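PDB 6MJC: monopolin complex subunit CSM1 from Candida glabrata, which forms part of the monopolin complex and binds a segment of the kinetochore protein Dsn1, an interaction that probably recruits monopolin to the kinetochore. Local coordinates for residues L31-S36 / Y46-V51. Numbering follows the deposited sequence.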
ATOM      1  N   LEU A  31       9.841  -5.752  -3.417  1.00 47.13           N
ATOM      2  CA  LEU A  31      10.229  -4.656  -2.544  1.00 41.70           C
ATOM      3  C   LEU A  31       8.993  -4.164  -1.831  1.00 50.68           C
ATOM      4  O   LEU A  31       7.979  -3.892  -2.482  1.00 45.78           O
ATOM      5  CB  LEU A  31      10.876  -3.525  -3.350  1.00 48.28           C
ATOM      6  CG  LEU A  31      11.113  -2.249  -2.555  1.00 57.66           C
ATOM      7  CD1 LEU A  31      12.089  -2.450  -1.432  1.00 77.00           C
ATOM      8  CD2 LEU A  31      11.606  -1.145  -3.517  1.00 80.98           C
ATOM      9  N   TRP A  32       9.058  -4.120  -0.492  1.00 49.99           N
ATOM     10  CA  TRP A  32       7.909  -3.866   0.351  1.00 42.38           C
ATOM     11  C   TRP A  32       8.206  -2.729   1.299  1.00 43.96           C
ATOM     12  O   TRP A  32       9.334  -2.586   1.773  1.00 49.14           O
ATOM     13  CB  TRP A  32       7.507  -5.123   1.192  1.00 41.29           C
ATOM     14  CG  TRP A  32       7.079  -6.266   0.362  1.00 41.27           C
ATOM     15  CD1 TRP A  32       7.889  -7.117  -0.362  1.00 43.31           C
ATOM     16  CD2 TRP A  32       5.753  -6.677   0.130  1.00 40.14           C
ATOM     17  NE1 TRP A  32       7.130  -8.048  -1.007  1.00 46.30           N
ATOM     18  CE2 TRP A  32       5.809  -7.803  -0.732  1.00 41.27           C
ATOM     19  CE3 TRP A  32       4.506  -6.197   0.540  1.00 42.76           C
ATOM     20  CZ2 TRP A  32       4.665  -8.483  -1.152  1.00 44.11           C
ATOM     21  CZ3 TRP A  32       3.364  -6.873   0.111  1.00 41.02           C
ATOM     22  CH2 TRP A  32       3.454  -7.996  -0.730  1.00 45.41           C
ATOM     23  N   PHE A  33       7.175  -1.932   1.618  1.00 40.87           N
ATOM     24  CA  PHE A  33       7.397  -0.939   2.660  1.00 40.75           C
ATOM     25  C   PHE A  33       6.123  -0.536   3.372  1.00 45.65           C
ATOM     26  O   PHE A  33       5.038  -0.568   2.799  1.00 46.62           O
ATOM     27  CB  PHE A  33       8.053   0.317   2.135  1.00 52.13           C
ATOM     28  CG  PHE A  33       7.402   0.902   0.940  1.00 47.68           C
ATOM     29  CD1 PHE A  33       7.773   0.466  -0.314  1.00 62.37           C
ATOM     30  CD2 PHE A  33       6.465   1.906   1.045  1.00 60.71           C
ATOM     31  CE1 PHE A  33       7.220   1.002  -1.442  1.00 63.70           C
ATOM     32  CE2 PHE A  33       5.910   2.478  -0.103  1.00 62.79           C
ATOM     33  CZ  PHE A  33       6.283   2.016  -1.343  1.00 54.18           C
ATOM     34  N   ASP A  34       6.278  -0.169   4.641  1.00 42.07           N
ATOM     35  CA  ASP A  34       5.160   0.254   5.473  1.00 42.09           C
ATOM     36  C   ASP A  34       5.024   1.757   5.303  1.00 43.64           C
ATOM     37  O   ASP A  34       6.030   2.468   5.253  1.00 49.79           O
ATOM     38  CB  ASP A  34       5.400  -0.043   6.945  1.00 56.22           C
ATOM     39  CG  ASP A  34       4.979  -1.426   7.336  1.00 58.63           C
ATOM     40  OD1 ASP A  34       4.643  -2.238   6.455  1.00 55.08           O
ATOM     41  OD2 ASP A  34       4.982  -1.695   8.548  1.00 76.62           O
ATOM     42  N   THR A  35       3.790   2.239   5.238  1.00 47.56           N
ATOM     43  CA  THR A  35       3.519   3.633   4.925  1.00 49.74           C
ATOM     44  C   THR A  35       2.433   4.130   5.863  1.00 48.26           C
ATOM     45  O   THR A  35       1.514   3.382   6.225  1.00 46.00           O
ATOM     46  CB  THR A  35       3.002   3.803   3.489  1.00 50.95           C
ATOM     47  OG1 THR A  35       3.835   3.087   2.582  1.00 60.38           O
ATOM     48  CG2 THR A  35       3.001   5.264   3.097  1.00 65.12           C
ATOM     49  N   SER A  36       2.557   5.386   6.246  1.00 46.82           N
ATOM     50  CA  SER A  36       1.526   6.169   6.898  1.00 49.25           C
ATOM     51  C   SER A  36       1.189   7.318   5.966  1.00 52.71           C
ATOM     52  O   SER A  36       2.091   8.009   5.473  1.00 56.40           O
ATOM     53  CB  SER A  36       2.034   6.662   8.264  1.00 59.94           C
ATOM     54  OG  SER A  36       1.090   7.505   8.867  1.00 88.87           O
ATOM     55  N   TYR A  46      -0.643   1.554   5.863  1.00 37.17           N
ATOM     56  CA  TYR A  46      -0.725   0.448   4.915  1.00 39.81           C
ATOM     57  C   TYR A  46       0.674   0.043   4.494  1.00 39.02           C
ATOM     58  O   TYR A  46       1.644   0.793   4.641  1.00 44.20           O
ATOM     59  CB  TYR A  46      -1.584   0.808   3.687  1.00 38.70           C
ATOM     60  CG  TYR A  46      -1.137   2.018   2.874  1.00 37.12           C
ATOM     61  CD1 TYR A  46      -0.275   1.859   1.799  1.00 40.13           C
ATOM     62  CD2 TYR A  46      -1.603   3.284   3.150  1.00 38.90           C
ATOM     63  CE1 TYR A  46       0.146   2.972   1.023  1.00 36.36           C
ATOM     64  CE2 TYR A  46      -1.185   4.406   2.387  1.00 39.08           C
ATOM     65  CZ  TYR A  46      -0.330   4.231   1.330  1.00 38.75           C
ATOM     66  OH  TYR A  46       0.075   5.301   0.544  1.00 40.43           O
ATOM     67  N   LYS A  47       0.757  -1.139   3.917  1.00 35.79           N
ATOM     68  CA  LYS A  47       1.986  -1.673   3.342  1.00 38.25           C
ATOM     69  C   LYS A  47       1.781  -1.786   1.841  1.00 41.66           C
ATOM     70  O   LYS A  47       0.708  -2.195   1.406  1.00 38.38           O
ATOM     71  CB  LYS A  47       2.246  -3.041   3.984  1.00 42.56           C
ATOM     72  CG  LYS A  47       3.529  -3.726   3.633  1.00 48.77           C
ATOM     73  CD  LYS A  47       3.491  -5.076   4.404  1.00 57.39           C
ATOM     74  CE  LYS A  47       4.658  -5.914   4.016  1.00 60.37           C
ATOM     75  NZ  LYS A  47       4.537  -7.216   4.672  1.00 49.76           N
ATOM     76  N   LEU A  48       2.771  -1.351   1.053  1.00 39.15           N
ATOM     77  CA  LEU A  48       2.791  -1.560  -0.391  1.00 34.89           C
ATOM     78  C   LEU A  48       3.854  -2.594  -0.721  1.00 39.79           C
ATOM     79  O   LEU A  48       4.977  -2.545  -0.199  1.00 44.86           O
ATOM     80  CB  LEU A  48       3.103  -0.268  -1.150  1.00 39.50           C
ATOM     81  CG  LEU A  48       1.989   0.779  -1.191  1.00 41.21           C
ATOM     82  CD1 LEU A  48       2.423   1.852  -2.107  1.00 42.12           C
ATOM     83  CD2 LEU A  48       0.643   0.187  -1.619  1.00 40.14           C
ATOM     84  N   GLY A  49       3.523  -3.475  -1.637  1.00 37.63           N
ATOM     85  CA  GLY A  49       4.491  -4.372  -2.219  1.00 41.39           C
ATOM     86  C   GLY A  49       4.623  -4.173  -3.710  1.00 48.71           C
ATOM     87  O   GLY A  49       3.620  -4.124  -4.421  1.00 44.51           O
ATOM     88  N   PHE A  50       5.847  -4.036  -4.181  1.00 46.45           N
ATOM     89  CA  PHE A  50       6.152  -3.970  -5.602  1.00 44.87           C
ATOM     90  C   PHE A  50       6.786  -5.311  -5.960  1.00 51.77           C
ATOM     91  O   PHE A  50       7.964  -5.547  -5.673  1.00 52.32           O
ATOM     92  CB  PHE A  50       7.058  -2.776  -5.918  1.00 46.35           C
ATOM     93  CG  PHE A  50       6.395  -1.433  -5.694  1.00 55.58           C
ATOM     94  CD1 PHE A  50       5.541  -0.889  -6.634  1.00 77.02           C
ATOM     95  CD2 PHE A  50       6.619  -0.728  -4.535  1.00 80.78           C
ATOM     96  CE1 PHE A  50       4.937   0.343  -6.413  1.00 86.63           C
ATOM     97  CE2 PHE A  50       6.021   0.501  -4.319  1.00 87.20           C
ATOM     98  CZ  PHE A  50       5.180   1.034  -5.261  1.00 76.55           C
ATOM     99  N   VAL A  51       6.036  -6.136  -6.672  1.00 48.42           N
ATOM    100  CA  VAL A  51       6.324  -7.550  -6.819  1.00 57.39           C
ATOM    101  C   VAL A  51       6.646  -7.833  -8.270  1.00 66.86           C
ATOM    102  O   VAL A  51       5.890  -7.449  -9.173  1.00 68.73           O
ATOM    103  CB  VAL A  51       5.134  -8.410  -6.322  1.00 50.92           C
ATOM    104  CG1 VAL A  51       5.362  -9.858  -6.664  1.00 77.52           C
ATOM    105  CG2 VAL A  51       4.950  -8.215  -4.877  1.00 56.85           C
TER
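Leu-48 O is gripped twice from the facing strand: Phe-33 N donates to it at 2.9 Å, and Trp-32 CA, 3.3 Å from Leu-48 O, adds a weaker C-H contact. Six backbone hydrogen bonds join 31-36 to 46-51, part of the antiparallel hairpin of strands 30-37 and 44-52. On the face carrying Trp-32, Asp-34 and Lys-47, a chi1 of -63° lays the indole across the opposite strand, with Gly-49 CA 3.5 Å from the centroid of its six-membered ring. Glycine suits this place because a CB here would run into the ring. Trp-32 NE1 hydrogen-bonds Thr-29 OG1. The extended Lys-47 passes Asp-34 OD1 with its CG and brings CE within 3.5 Å of Trp-32 CE3, while NZ hydrogen-bonds Tyr-25 OH. The other face packs partly against helix 5-13, with Phe-104 of helix 101-113 at Tyr-46. There CB of Leu-48 sits over one face of the Phe-33 ring and CB of Thr-35 over the Tyr-46 ring, both offset toward the rim. Tyr-46 OH hydrogen-bonds Gln-37 OE1, whereas Thr-35 OG1 is buried without a partner. The hairpin thus turns a largely apolar face to the helices, while Trp-32 and Lys-47 pack on acidic side chains of the bound peptide, the ion pair from Lys-47 NZ being long and weak, and Val-51 on an apolar one, consistent with a surface accepting both kinds.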